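Local structure of putative lipoprotein YcdA (Bacillus subtilis subsp. subtilis str. 168, 4R4G) at residues K257-Y260 with S261-S264; S151-V154 with D155-F159; D73-P76 with E77-E81. The protein is of unknown function but is probably a membrane-attached lipoprotein, built from an N-terminal Ig-like domain and a mixed alpha-beta C-terminal domain. All blocks are in the same frame, centred on the assembly; numbering follows the deposited sequence. Where two conformers were deposited one is given.

From the N terminus the chain first meets interaction 3, which sets the loop joining strands 69-71 and 86-88 of the Ig-like domain on strand 93-102. Interaction 2 follows in the interior of the C-terminal domain and holds together the end of helix 145-157. Interaction 1 comes last, at the exit of helix 248-260 toward helix 268-283. All three are local contacts within continuous segments; they lie in series, neither nesting nor crossing, and none closes a long loop. The centres of interactions 3 and 1 are about 68 Å apart, with interaction 2 about 34 Å from the first and 38 Å from the second, in an elongated two-domain molecule.

Interaction 1. Residues K257-Y260 with S261-S264; sequences KDYY and SKNS
Lys257 meets Ser261 through the main chain: Ser261 N donates to Lys257 O at 2.8 Å, and the same oxygen also accepts Tyr260 N. The Lys257 ammonium group is engaged elsewhere, in a salt bridge with Glu253 one helical turn back. Asp258 runs obliquely to the chain of Lys262, whose CG lies beside the Asp258 carbonyl. The opposite charges do not touch, Asp258 OD1 staying 5.0 Å from Lys262 NZ, so any attraction is probably diffuse. The segment carries the chain out of helix 248-260 toward helix 268-283, in the C-terminal domain, and a ring stack of Tyr259 with Tyr274 joins the two helices. With CG anti to the backbone N (chi1 172°), Tyr259 holds its ring where Lys262, crossing it at about a right angle, can meet the edge. A bend at chi3 of the lysine brings Lys262 NZ into the ring plane, 3.8 Å from Tyr259 CD1. Asn263 N donates a hydrogen bond to Tyr259 O at 3.1 Å. Tyr260 offers its CA-H to Asn263 O, whose side-chain OD1 is hydrogen-bonded to Ser265 OG, while the Tyr260 side chain packs on Ala266 and Ala271.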
ATOM      1  N   LYS A 257     -41.297 -11.198 -13.103  1.00111.66           N
ATOM      2  CA  LYS A 257     -42.298 -11.540 -14.125  1.00114.70           C
ATOM      3  C   LYS A 257     -42.747 -12.995 -13.946  1.00121.29           C
ATOM      4  O   LYS A 257     -43.946 -13.264 -13.957  1.00122.54           O
ATOM      5  CB  LYS A 257     -41.759 -11.312 -15.549  1.00118.69           C
ATOM      6  CG  LYS A 257     -41.697  -9.853 -15.994  1.00123.76           C
ATOM      7  CD  LYS A 257     -41.161  -9.749 -17.419  1.00133.83           C
ATOM      8  CE  LYS A 257     -40.617  -8.383 -17.755  1.00136.83           C
ATOM      9  NZ  LYS A 257     -39.847  -8.399 -19.028  1.00139.66           N
ATOM     10  N   ASP A 258     -41.784 -13.909 -13.699  1.00118.91           N
ATOM     11  CA  ASP A 258     -41.992 -15.340 -13.453  1.00120.37           C
ATOM     12  C   ASP A 258     -42.877 -15.578 -12.210  1.00124.17           C
ATOM     13  O   ASP A 258     -43.481 -16.640 -12.116  1.00124.87           O
ATOM     14  CB  ASP A 258     -40.632 -16.053 -13.286  1.00122.11           C
ATOM     15  CG  ASP A 258     -40.661 -17.543 -13.569  1.00138.40           C
ATOM     16  OD1 ASP A 258     -41.264 -18.290 -12.766  1.00140.68           O
ATOM     17  OD2 ASP A 258     -40.050 -17.966 -14.569  1.00145.04           O
ATOM     18  N   TYR A 259     -42.952 -14.582 -11.278  1.00119.71           N
ATOM     19  CA  TYR A 259     -43.763 -14.554 -10.041  1.00117.92           C
ATOM     20  C   TYR A 259     -45.181 -13.971 -10.297  1.00123.82           C
ATOM     21  O   TYR A 259     -46.104 -14.230  -9.515  1.00122.19           O
ATOM     22  CB  TYR A 259     -43.026 -13.736  -8.970  1.00115.78           C
ATOM     23  CG  TYR A 259     -43.793 -13.440  -7.698  1.00115.21           C
ATOM     24  CD1 TYR A 259     -43.948 -14.411  -6.712  1.00116.38           C
ATOM     25  CD2 TYR A 259     -44.282 -12.163  -7.438  1.00115.36           C
ATOM     26  CE1 TYR A 259     -44.612 -14.131  -5.519  1.00116.44           C
ATOM     27  CE2 TYR A 259     -44.941 -11.869  -6.244  1.00115.28           C
ATOM     28  CZ  TYR A 259     -45.101 -12.855  -5.285  1.00122.36           C
ATOM     29  OH  TYR A 259     -45.742 -12.569  -4.102  1.00122.37           O
ATOM     30  N   TYR A 260     -45.326 -13.155 -11.366  1.00124.02           N
ATOM     31  CA  TYR A 260     -46.599 -12.593 -11.827  1.00126.34           C
ATOM     32  C   TYR A 260     -47.279 -13.645 -12.722  1.00134.23           C
ATOM     33  O   TYR A 260     -48.505 -13.783 -12.645  1.00134.67           O
ATOM     34  CB  TYR A 260     -46.419 -11.236 -12.547  1.00128.56           C
ATOM     35  CG  TYR A 260     -46.404 -10.031 -11.625  1.00128.16           C
ATOM     36  CD1 TYR A 260     -47.489  -9.743 -10.799  1.00129.89           C
ATOM     37  CD2 TYR A 260     -45.332  -9.140 -11.627  1.00127.55           C
ATOM     38  CE1 TYR A 260     -47.488  -8.626  -9.961  1.00129.38           C
ATOM     39  CE2 TYR A 260     -45.320  -8.019 -10.795  1.00126.92           C
ATOM     40  CZ  TYR A 260     -46.398  -7.769  -9.960  1.00133.23           C
ATOM     41  OH  TYR A 260     -46.400  -6.660  -9.148  1.00131.55           O
ATOM     42  N   SER A 261     -46.459 -14.412 -13.536  1.00132.90           N
ATOM     43  CA  SER A 261     -46.925 -15.507 -14.405  0.50135.78           C
ATOM     44  C   SER A 261     -47.450 -16.672 -13.543  1.00140.06           C
ATOM     45  O   SER A 261     -48.230 -17.505 -14.029  1.00142.47           O
ATOM     46  CB  SER A 261     -45.811 -15.982 -15.339  0.50139.77           C
ATOM     47  OG  SER A 261     -45.704 -15.176 -16.501  0.50146.91           O
ATOM     48  N   LYS A 262     -47.036 -16.702 -12.245  1.00134.41           N
ATOM     49  CA  LYS A 262     -47.420 -17.645 -11.192  1.00134.17           C
ATOM     50  C   LYS A 262     -48.748 -17.152 -10.556  1.00140.59           C
ATOM     51  O   LYS A 262     -49.828 -17.694 -10.837  1.00142.06           O
ATOM     52  CB  LYS A 262     -46.307 -17.716 -10.105  1.00133.91           C
ATOM     53  CG  LYS A 262     -45.153 -18.697 -10.315  1.00142.57           C
ATOM     54  CD  LYS A 262     -44.233 -18.740  -9.062  1.00140.91           C
ATOM     55  CE  LYS A 262     -42.880 -18.065  -9.224  1.00135.45           C
ATOM     56  NZ  LYS A 262     -42.301 -17.634  -7.916  1.00128.61           N
ATOM     57  N   ASN A 263     -48.635 -16.080  -9.719  1.00136.63           N
ATOM     58  CA  ASN A 263     -49.685 -15.387  -8.966  1.00136.29           C
ATOM     59  C   ASN A 263     -49.986 -14.027  -9.615  1.00142.28           C
ATOM     60  O   ASN A 263     -49.213 -13.076  -9.455  1.00140.62           O
ATOM     61  CB  ASN A 263     -49.243 -15.214  -7.489  1.00135.91           C
ATOM     62  CG  ASN A 263     -50.193 -14.445  -6.582  1.00160.51           C
ATOM     63  OD1 ASN A 263     -51.423 -14.463  -6.747  1.00157.47           O
ATOM     64  ND2 ASN A 263     -49.641 -13.791  -5.564  1.00149.09           N
ATOM     65  N   SER A 264     -51.117 -13.954 -10.352  1.00142.24           N
ATOM     66  CA  SER A 264     -51.622 -12.772 -11.072  1.00143.87           C
ATOM     67  C   SER A 264     -51.999 -11.617 -10.111  1.00146.49           C
ATOM     68  O   SER A 264     -51.556 -10.476 -10.302  1.00145.93           O
ATOM     69  CB  SER A 264     -52.838 -13.158 -11.914  1.00150.14           C
ATOM     70  OG  SER A 264     -53.907 -13.650 -11.115  1.00155.72           O
TER

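Interaction 2. Residues S151-V154 with D155-F159; sequences SAYV and DVLLF
Val154 and Phe159 are brought together by their first torsions. The valine places CG1 opposite its backbone N (chi1 169°), and the phenylalanine sets its ring anti to the carbonyl carbon, beside N (chi1 -65°). Val154 CG1 therefore comes to rest over one face of the Phe159 ring, 3.8 Å from its centroid and 18° off the normal, a CH-pi contact displaced toward the rim. Leu158 CD1 lies 4.0 Å from both Val154 CG1 and Val154 CG2, the two side chains running obliquely to each other. On the neighbouring flank of the helix, Tyr153 and Leu157 lie side by side, pointing the same way, with Leu157 CD1 at the edge of the tyrosine ring, 4.2 Å from Tyr153 CD1. Beneath the side chains runs the i to i+4 ladder of helix 145-157, including Leu157 N to Tyr153 O. Near the helix end an i+5 bond joins the i+4 one: Val154 O accepts Leu158 N at 2.8 Å and also Phe159 N at 3.0 Å. The two bonds grip one oxygen and help fix Phe159 against the valine. With an alanine in place of Phe159, Val154 CG1 would probably lose its aromatic cover and a gap would open beside Ile222 of strand 221-230. In the C-terminal domain this helix packs on helices 165-170 and 174-192, Tyr153 meeting Phe166 edge to face and both leucines resting on Phe181. Cohesion is probably mainly dispersive among the side chains, while main-chain bonds pair Val154 O with Leu158 N and Phe159 N.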
ATOM      1  N   SER A 151      -5.976  -5.513   2.279  1.00 68.25           N
ATOM      2  CA  SER A 151      -6.578  -6.775   1.853  1.00 68.12           C
ATOM      3  C   SER A 151      -7.413  -7.385   2.996  1.00 72.47           C
ATOM      4  O   SER A 151      -8.481  -7.933   2.709  1.00 75.16           O
ATOM      5  CB  SER A 151      -5.498  -7.747   1.379  1.00 72.87           C
ATOM      6  OG  SER A 151      -6.040  -8.856   0.681  1.00 88.84           O
ATOM      7  N   ALA A 152      -6.953  -7.263   4.279  1.00 66.87           N
ATOM      8  CA  ALA A 152      -7.672  -7.751   5.477  1.00 67.44           C
ATOM      9  C   ALA A 152      -9.001  -7.009   5.654  1.00 71.94           C
ATOM     10  O   ALA A 152     -10.004  -7.629   5.990  1.00 72.87           O
ATOM     11  CB  ALA A 152      -6.814  -7.582   6.722  1.00 69.29           C
ATOM     12  N   TYR A 153      -9.005  -5.682   5.392  1.00 67.64           N
ATOM     13  CA  TYR A 153     -10.184  -4.829   5.431  1.00 66.83           C
ATOM     14  C   TYR A 153     -11.185  -5.314   4.404  1.00 68.92           C
ATOM     15  O   TYR A 153     -12.351  -5.461   4.731  1.00 70.45           O
ATOM     16  CB  TYR A 153      -9.811  -3.362   5.158  1.00 68.31           C
ATOM     17  CG  TYR A 153      -9.551  -2.535   6.397  1.00 72.66           C
ATOM     18  CD1 TYR A 153     -10.589  -1.889   7.059  1.00 75.86           C
ATOM     19  CD2 TYR A 153      -8.258  -2.363   6.886  1.00 74.30           C
ATOM     20  CE1 TYR A 153     -10.350  -1.098   8.179  1.00 79.21           C
ATOM     21  CE2 TYR A 153      -8.007  -1.575   8.009  1.00 76.94           C
ATOM     22  CZ  TYR A 153      -9.058  -0.951   8.657  1.00 87.74           C
ATOM     23  OH  TYR A 153      -8.818  -0.189   9.772  1.00 93.48           O
ATOM     24  N   VAL A 154     -10.723  -5.614   3.178  1.00 63.21           N
ATOM     25  CA  VAL A 154     -11.550  -6.114   2.071  1.00 61.14           C
ATOM     26  C   VAL A 154     -12.148  -7.480   2.467  1.00 64.46           C
ATOM     27  O   VAL A 154     -13.356  -7.693   2.310  1.00 63.35           O
ATOM     28  CB  VAL A 154     -10.757  -6.155   0.728  1.00 62.70           C
ATOM     29  CG1 VAL A 154     -11.517  -6.913  -0.360  1.00 62.94           C
ATOM     30  CG2 VAL A 154     -10.454  -4.746   0.249  1.00 60.97           C
ATOM     31  N   ASP A 155     -11.327  -8.355   3.049  1.00 62.00           N
ATOM     32  CA  ASP A 155     -11.754  -9.681   3.491  1.00 63.55           C
ATOM     33  C   ASP A 155     -12.943  -9.614   4.462  1.00 69.78           C
ATOM     34  O   ASP A 155     -13.995 -10.207   4.190  1.00 69.79           O
ATOM     35  CB  ASP A 155     -10.576 -10.416   4.153  1.00 66.38           C
ATOM     36  CG  ASP A 155      -9.681 -11.215   3.225  1.00 74.75           C
ATOM     37  OD1 ASP A 155      -9.773 -11.027   1.989  1.00 74.26           O
ATOM     38  OD2 ASP A 155      -8.908 -12.043   3.729  1.00 82.89           O
ATOM     39  N   VAL A 156     -12.795  -8.848   5.563  1.00 66.80           N
ATOM     40  CA  VAL A 156     -13.823  -8.746   6.598  1.00 66.96           C
ATOM     41  C   VAL A 156     -15.033  -7.920   6.148  1.00 70.13           C
ATOM     42  O   VAL A 156     -16.155  -8.333   6.441  1.00 72.95           O
ATOM     43  CB  VAL A 156     -13.285  -8.247   7.967  1.00 71.72           C
ATOM     44  CG1 VAL A 156     -12.153  -9.136   8.463  1.00 72.85           C
ATOM     45  CG2 VAL A 156     -12.844  -6.792   7.921  1.00 70.65           C
ATOM     46  N   LEU A 157     -14.824  -6.779   5.464  1.00 62.91           N
ATOM     47  CA  LEU A 157     -15.912  -5.894   5.061  1.00 61.72           C
ATOM     48  C   LEU A 157     -16.619  -6.285   3.812  1.00 68.00           C
ATOM     49  O   LEU A 157     -17.840  -6.195   3.778  1.00 70.12           O
ATOM     50  CB  LEU A 157     -15.436  -4.462   4.836  1.00 61.12           C
ATOM     51  CG  LEU A 157     -14.861  -3.676   5.986  1.00 66.24           C
ATOM     52  CD1 LEU A 157     -14.427  -2.338   5.490  1.00 65.91           C
ATOM     53  CD2 LEU A 157     -15.855  -3.531   7.113  1.00 68.48           C
ATOM     54  N   LEU A 158     -15.880  -6.569   2.735  1.00 63.99           N
ATOM     55  CA  LEU A 158     -16.500  -6.812   1.437  1.00 62.71           C
ATOM     56  C   LEU A 158     -16.756  -8.275   1.149  1.00 65.16           C
ATOM     57  O   LEU A 158     -17.776  -8.593   0.542  1.00 64.80           O
ATOM     58  CB  LEU A 158     -15.627  -6.197   0.334  1.00 61.99           C
ATOM     59  CG  LEU A 158     -15.606  -4.668   0.337  1.00 66.20           C
ATOM     60  CD1 LEU A 158     -14.402  -4.156  -0.295  1.00 65.40           C
ATOM     61  CD2 LEU A 158     -16.824  -4.091  -0.346  1.00 69.72           C
ATOM     62  N   PHE A 159     -15.854  -9.159   1.573  1.00 61.29           N
ATOM     63  CA  PHE A 159     -15.989 -10.579   1.284  1.00 61.34           C
ATOM     64  C   PHE A 159     -16.698 -11.349   2.376  1.00 71.06           C
ATOM     65  O   PHE A 159     -17.052 -12.505   2.158  1.00 73.57           O
ATOM     66  CB  PHE A 159     -14.606 -11.203   1.032  1.00 61.81           C
ATOM     67  CG  PHE A 159     -13.862 -10.699  -0.186  1.00 60.65           C
ATOM     68  CD1 PHE A 159     -14.513  -9.965  -1.172  1.00 62.20           C
ATOM     69  CD2 PHE A 159     -12.507 -10.957  -0.347  1.00 61.68           C
ATOM     70  CE1 PHE A 159     -13.825  -9.514  -2.296  1.00 62.62           C
ATOM     71  CE2 PHE A 159     -11.818 -10.489  -1.462  1.00 63.08           C
ATOM     72  CZ  PHE A 159     -12.482  -9.773  -2.429  1.00 61.09           C
TER

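Interaction 3. Residues D73-P76 with E77-E81; sequences DTDP and EDYSE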
ATOM      1  N   ASP A  73      21.260   8.082  -8.199  1.00 68.13           N
ATOM      2  CA  ASP A  73      20.955   8.539  -6.867  1.00 69.50           C
ATOM      3  C   ASP A  73      19.517   9.020  -6.935  1.00 72.66           C
ATOM      4  O   ASP A  73      19.046   9.430  -8.007  1.00 73.82           O
ATOM      5  CB  ASP A  73      21.938   9.627  -6.403  1.00 73.47           C
ATOM      6  CG  ASP A  73      22.087  10.766  -7.377  1.00 97.55           C
ATOM      7  OD1 ASP A  73      22.607  10.523  -8.501  1.00 99.59           O
ATOM      8  OD2 ASP A  73      21.685  11.904  -7.024  1.00110.25           O
ATOM      9  N   THR A  74      18.783   8.904  -5.849  1.00 66.46           N
ATOM     10  CA  THR A  74      17.421   9.383  -5.947  1.00 65.47           C
ATOM     11  C   THR A  74      17.109  10.213  -4.719  1.00 68.97           C
ATOM     12  O   THR A  74      17.986  10.421  -3.879  1.00 69.53           O
ATOM     13  CB  THR A  74      16.447   8.265  -6.257  1.00 67.12           C
ATOM     14  OG1 THR A  74      15.212   8.869  -6.598  1.00 64.12           O
ATOM     15  CG2 THR A  74      16.285   7.265  -5.126  1.00 67.31           C
ATOM     16  N   ASP A  75      15.896  10.758  -4.659  1.00 64.24           N
ATOM     17  CA  ASP A  75      15.499  11.625  -3.568  1.00 64.64           C
ATOM     18  C   ASP A  75      14.315  11.033  -2.849  1.00 67.35           C
ATOM     19  O   ASP A  75      13.449  10.454  -3.514  1.00 67.07           O
ATOM     20  CB  ASP A  75      15.167  13.049  -4.095  1.00 68.05           C
ATOM     21  CG  ASP A  75      16.363  13.900  -4.464  1.00 78.94           C
ATOM     22  OD1 ASP A  75      17.338  13.901  -3.710  1.00 81.59           O
ATOM     23  OD2 ASP A  75      16.306  14.589  -5.498  1.00 87.35           O
ATOM     24  N   PRO A  76      14.216  11.198  -1.501  1.00 63.88           N
ATOM     25  CA  PRO A  76      13.015  10.719  -0.796  1.00 63.38           C
ATOM     26  C   PRO A  76      11.845  11.691  -1.061  1.00 71.74           C
ATOM     27  O   PRO A  76      12.070  12.702  -1.733  1.00 72.98           O
ATOM     28  CB  PRO A  76      13.469  10.730   0.674  1.00 65.53           C
ATOM     29  CG  PRO A  76      14.410  11.854   0.759  1.00 71.07           C
ATOM     30  CD  PRO A  76      15.128  11.910  -0.572  1.00 65.89           C
ATOM     31  N   GLU A  77      10.611  11.428  -0.531  1.00 69.83           N
ATOM     32  CA  GLU A  77       9.485  12.351  -0.728  1.00 70.82           C
ATOM     33  C   GLU A  77       9.801  13.681  -0.046  1.00 76.14           C
ATOM     34  O   GLU A  77       9.542  14.728  -0.626  1.00 77.39           O
ATOM     35  CB  GLU A  77       8.168  11.754  -0.214  1.00 72.21           C
ATOM     36  CG  GLU A  77       6.936  12.645  -0.376  1.00 79.04           C
ATOM     37  CD  GLU A  77       6.563  13.500   0.823  1.00100.98           C
ATOM     38  OE1 GLU A  77       7.080  13.239   1.935  1.00 91.52           O
ATOM     39  OE2 GLU A  77       5.721  14.412   0.655  1.00100.54           O
ATOM     40  N   ASP A  78      10.416  13.645   1.145  1.00 72.41           N
ATOM     41  CA  ASP A  78      10.787  14.862   1.854  1.00 74.37           C
ATOM     42  C   ASP A  78      12.304  14.953   1.834  1.00 79.86           C
ATOM     43  O   ASP A  78      12.971  14.284   2.617  1.00 79.22           O
ATOM     44  CB  ASP A  78      10.202  14.846   3.275  1.00 77.29           C
ATOM     45  CG  ASP A  78      10.431  16.077   4.115  1.00 92.48           C
ATOM     46  OD1 ASP A  78      11.132  17.001   3.647  1.00 95.00           O
ATOM     47  OD2 ASP A  78       9.950  16.102   5.260  1.00102.34           O
ATOM     48  N   TYR A  79      12.853  15.784   0.926  1.00 77.77           N
ATOM     49  CA  TYR A  79      14.291  15.935   0.732  1.00 77.00           C
ATOM     50  C   TYR A  79      15.028  16.250   2.045  1.00 83.44           C
ATOM     51  O   TYR A  79      16.224  15.982   2.124  1.00 83.96           O
ATOM     52  CB  TYR A  79      14.614  16.995  -0.343  1.00 79.43           C
ATOM     53  CG  TYR A  79      16.090  17.063  -0.676  1.00 80.09           C
ATOM     54  CD1 TYR A  79      16.697  16.069  -1.436  1.00 79.16           C
ATOM     55  CD2 TYR A  79      16.890  18.088  -0.184  1.00 82.85           C
ATOM     56  CE1 TYR A  79      18.057  16.103  -1.715  1.00 78.25           C
ATOM     57  CE2 TYR A  79      18.261  18.119  -0.440  1.00 82.88           C
ATOM     58  CZ  TYR A  79      18.840  17.114  -1.198  1.00 86.67           C
ATOM     59  OH  TYR A  79      20.182  17.108  -1.498  1.00 89.15           O
ATOM     60  N   SER A  80      14.332  16.773   3.083  1.00 80.67           N
ATOM     61  CA  SER A  80      14.963  17.062   4.377  1.00 80.94           C
ATOM     62  C   SER A  80      15.441  15.764   5.035  1.00 81.52           C
ATOM     63  O   SER A  80      16.348  15.824   5.855  1.00 83.93           O
ATOM     64  CB  SER A  80      14.025  17.829   5.304  1.00 86.61           C
ATOM     65  OG  SER A  80      12.900  17.061   5.704  1.00 94.85           O
ATOM     66  N   GLU A  81      14.895  14.597   4.612  1.00 73.80           N
ATOM     67  CA  GLU A  81      15.267  13.268   5.102  1.00 72.77           C
ATOM     68  C   GLU A  81      16.591  12.775   4.523  1.00 77.90           C
ATOM     69  O   GLU A  81      16.981  11.635   4.791  1.00 79.13           O
ATOM     70  CB  GLU A  81      14.201  12.232   4.718  1.00 72.56           C
ATOM     71  CG  GLU A  81      12.853  12.256   5.439  1.00 86.80           C
ATOM     72  CD  GLU A  81      11.930  11.155   4.923  1.00108.19           C
ATOM     73  OE1 GLU A  81      12.425  10.025   4.682  1.00100.39           O
ATOM     74  OE2 GLU A  81      10.725  11.434   4.714  1.00 97.22           O
TER
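Asp75 and Tyr79 cross at a slant, with the carboxylate plane turned 87° from that of the ring. Asp75 OD1 stands in the ring plane at its edge, 3.1 Å from Tyr79 CE1, facing the C-H rim of the aromatic ring. The tyrosine comes within reach because its CG is anti to the backbone N (chi1 -174°), which carries the ring back toward the aspartate. Pro76 takes a different line: its CG lies 3.4 Å from Asp78 O and 4.0 Å from Glu81 CB, while the proline packs on Phe99. The proline thus lays the loop joining strands 69-71 and 86-88 of the Ig-like domain on strand 93-102. Asp78 shapes the turn that follows. Its OD1 accepts Ser80 N at 3.3 Å, making an Asx turn, and Ser80 OG at 2.7 Å, both from the same face of the carboxylate. Glu81 N closes the short 3-10 segment on Asp78 O. Asp75 OD1 has its strongest partner in Lys82, with which it forms a salt bridge, so the negative oxygen is probably held chiefly by the lysine, and the slightly positive rim of the Tyr79 ring is likely to add only a weak electrostatic attraction.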